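Local coordinates for protein nucleocapsid (PDB 2I9F) that forms the viral capsid, here as its capsid-forming domain assembled from dimers, and probably binds the RNA genome, at residues Trp53-Lys57 with Gln58-Lys62. Numbering follows the deposited sequence.
Sequences WVPTK and QIQRK. With GOL (glycerol), chain F.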
loop_
_atom_site.group_PDB
_atom_site.type_symbol
_atom_site.label_atom_id
_atom_site.label_comp_id
_atom_site.label_asym_id
_atom_site.label_seq_id
_atom_site.Cartn_x
_atom_site.Cartn_y
_atom_site.Cartn_z
ATOM N N TRP A 53 4.402 -2.185 1.175
ATOM C CA TRP A 53 4.031 -3.446 0.564
ATOM C C TRP A 53 4.908 -4.544 1.086
ATOM O O TRP A 53 5.924 -4.282 1.653
ATOM C CB TRP A 53 4.119 -3.372 -0.955
ATOM C CG TRP A 53 5.511 -3.443 -1.599
ATOM C CD1 TRP A 53 6.030 -4.509 -2.342
ATOM C CD2 TRP A 53 6.526 -2.442 -1.575
ATOM N NE1 TRP A 53 7.286 -4.195 -2.770
ATOM C CE2 TRP A 53 7.608 -2.923 -2.365
ATOM C CE3 TRP A 53 6.599 -1.134 -1.045
ATOM C CZ2 TRP A 53 8.778 -2.159 -2.606
ATOM C CZ3 TRP A 53 7.785 -0.378 -1.260
ATOM C CH2 TRP A 53 8.845 -0.882 -2.020
ATOM N N VAL A 54 4.419 -5.769 0.934
ATOM C CA VAL A 54 5.159 -6.999 1.129
ATOM C C VAL A 54 5.665 -7.438 -0.207
ATOM O O VAL A 54 4.877 -7.714 -1.109
ATOM C CB VAL A 54 4.294 -8.093 1.779
ATOM C CG1 VAL A 54 5.134 -9.351 2.075
ATOM C CG2 VAL A 54 3.658 -7.533 3.037
ATOM N N PRO A 55 7.016 -7.524 -0.342
ATOM C CA PRO A 55 7.546 -7.892 -1.618
ATOM C C PRO A 55 7.301 -9.371 -1.928
ATOM O O PRO A 55 6.900 -10.159 -1.042
ATOM C CB PRO A 55 9.047 -7.535 -1.496
ATOM C CG PRO A 55 9.327 -7.678 -0.023
ATOM C CD PRO A 55 8.066 -7.295 0.676
ATOM N N THR A 56 7.456 -9.719 -3.191
ATOM C CA THR A 56 7.341 -11.128 -3.644
ATOM C C THR A 56 8.230 -12.090 -2.815
ATOM O O THR A 56 9.240 -11.670 -2.191
ATOM C CB THR A 56 7.717 -11.224 -5.102
ATOM O OG1 THR A 56 7.301 -12.488 -5.597
ATOM C CG2 THR A 56 9.230 -11.067 -5.285
ATOM N N LYS A 57 7.845 -13.356 -2.765
ATOM C CA LYS A 57 8.492 -14.325 -1.847
ATOM C C LYS A 57 10.041 -14.323 -1.747
ATOM O O LYS A 57 10.572 -14.305 -0.628
ATOM C CB LYS A 57 8.008 -15.743 -2.155
ATOM C CG LYS A 57 8.420 -16.800 -1.083
ATOM C CD LYS A 57 7.835 -16.390 0.271
ATOM C CE LYS A 57 7.738 -17.540 1.283
ATOM N NZ LYS A 57 7.225 -17.107 2.609
ATOM N N GLN A 58 10.733 -14.369 -2.889
ATOM C CA GLN A 58 12.217 -14.443 -2.965
ATOM C C GLN A 58 12.874 -13.302 -2.205
ATOM O O GLN A 58 13.876 -13.494 -1.518
ATOM C CB GLN A 58 12.696 -14.353 -4.420
ATOM C CG GLN A 58 11.837 -15.181 -5.409
ATOM C CD GLN A 58 11.842 -14.595 -6.824
ATOM O OE1 GLN A 58 12.800 -14.785 -7.569
ATOM N NE2 GLN A 58 10.763 -13.890 -7.202
ATOM N N ILE A 59 12.284 -12.117 -2.340
ATOM C CA ILE A 59 12.775 -10.897 -1.662
ATOM C C ILE A 59 12.302 -10.843 -0.209
ATOM O O ILE A 59 13.077 -10.498 0.686
ATOM C CB ILE A 59 12.377 -9.629 -2.437
ATOM C CG1 ILE A 59 13.091 -9.662 -3.788
ATOM C CG2 ILE A 59 12.795 -8.293 -1.628
ATOM C CD1 ILE A 59 12.471 -8.779 -4.827
ATOM N N GLN A 60 11.023 -11.167 0.012
ATOM C CA GLN A 60 10.501 -11.335 1.358
ATOM C C GLN A 60 11.378 -12.229 2.281
ATOM O O GLN A 60 11.703 -11.819 3.410
ATOM C CB GLN A 60 9.071 -11.857 1.304
ATOM C CG GLN A 60 8.535 -12.117 2.678
ATOM C CD GLN A 60 8.292 -10.862 3.498
ATOM O OE1 GLN A 60 7.614 -10.929 4.522
ATOM N NE2 GLN A 60 8.846 -9.714 3.069
ATOM N N ARG A 61 11.734 -13.431 1.818
ATOM C CA ARG A 61 12.756 -14.286 2.472
ATOM C C ARG A 61 13.997 -13.517 2.974
ATOM O O ARG A 61 14.420 -13.699 4.109
ATOM C CB ARG A 61 13.226 -15.388 1.507
ATOM C CG ARG A 61 12.236 -16.516 1.241
ATOM C CD ARG A 61 12.918 -17.690 0.483
ATOM N NE ARG A 61 12.545 -17.763 -0.942
ATOM C CZ ARG A 61 11.649 -18.610 -1.458
ATOM N NH1 ARG A 61 11.019 -19.469 -0.669
ATOM N NH2 ARG A 61 11.372 -18.607 -2.766
ATOM N N LYS A 62 14.580 -12.675 2.119
ATOM C CA LYS A 62 15.723 -11.807 2.485
ATOM C C LYS A 62 15.370 -10.687 3.477
ATOM O O LYS A 62 16.096 -10.450 4.433
ATOM C CB LYS A 62 16.364 -11.170 1.239
ATOM C CG LYS A 62 16.624 -12.119 0.087
ATOM C CD LYS A 62 17.890 -12.901 0.281
ATOM C CE LYS A 62 18.196 -13.744 -0.952
ATOM N NZ LYS A 62 18.876 -12.957 -2.029
HETATM C C1 GOL F . 11.363 -20.552 2.484
HETATM O O1 GOL F . 11.226 -21.305 1.298
HETATM C C2 GOL F . 10.156 -19.637 2.649
HETATM O O2 GOL F . 9.011 -20.446 2.844
HETATM C C3 GOL F . 10.367 -18.635 3.796
HETATM O O3 GOL F . 10.020 -17.305 3.417
#
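Gln60 N donates a hydrogen bond to Thr56 O at 2.9 Å and closes the first turn of helix 57-63. Ile59 N reaches the same carbonyl oxygen only weakly, with an N-H...O angle of 126°. One residue on, Arg61 N bonds Lys57 O at 2.8 Å. Thr56 holds the N-cap position, but its hydroxyl makes no capping bond. Its OG1 lies anti to the backbone N (chi1 -166°), which leaves CG2 to meet Gln58 NE2 and Ile59 CD1.

The residues before the cap lean on the helix. Pro55 CB packs on Ile59 CG2 at 3.8 Å. The Gln60 chain bends at chi2 (69°) and brings its amide beside Val54 and Pro55. Gln60 NE2 lies 3.5 Å from Pro55 CD, and Val54 CG1 touches Gln60 CD and OE1.

On another side, Lys57 CG sits over one face of the Arg61 guanidinium, 3.7 Å from Arg61 CZ. A glycerol, probably from the crystallisation liquor, bridges the two side chains. Lys57 NZ donates to glycerol O3 at 2.9 Å, and Arg61 NH1 makes a weak bond to glycerol O1.

Further out, Pro55 touches Leu25 and Ile59 touches Glu21, both on helix 19-34. Val54 O accepts a hydrogen bond from His8 NE2 of a second subunit, so the connection from strand 47-53 to helix 57-63 also lies at a subunit interface.

The contact thus joins a backbone-bonded helix start to a small apolar patch. Lys57 NZ and Arg61 NH1 stay 5.5 Å apart, and the glycerol offers each of these two like-charged groups an oxygen acceptor, though the bond to Arg61 is weak.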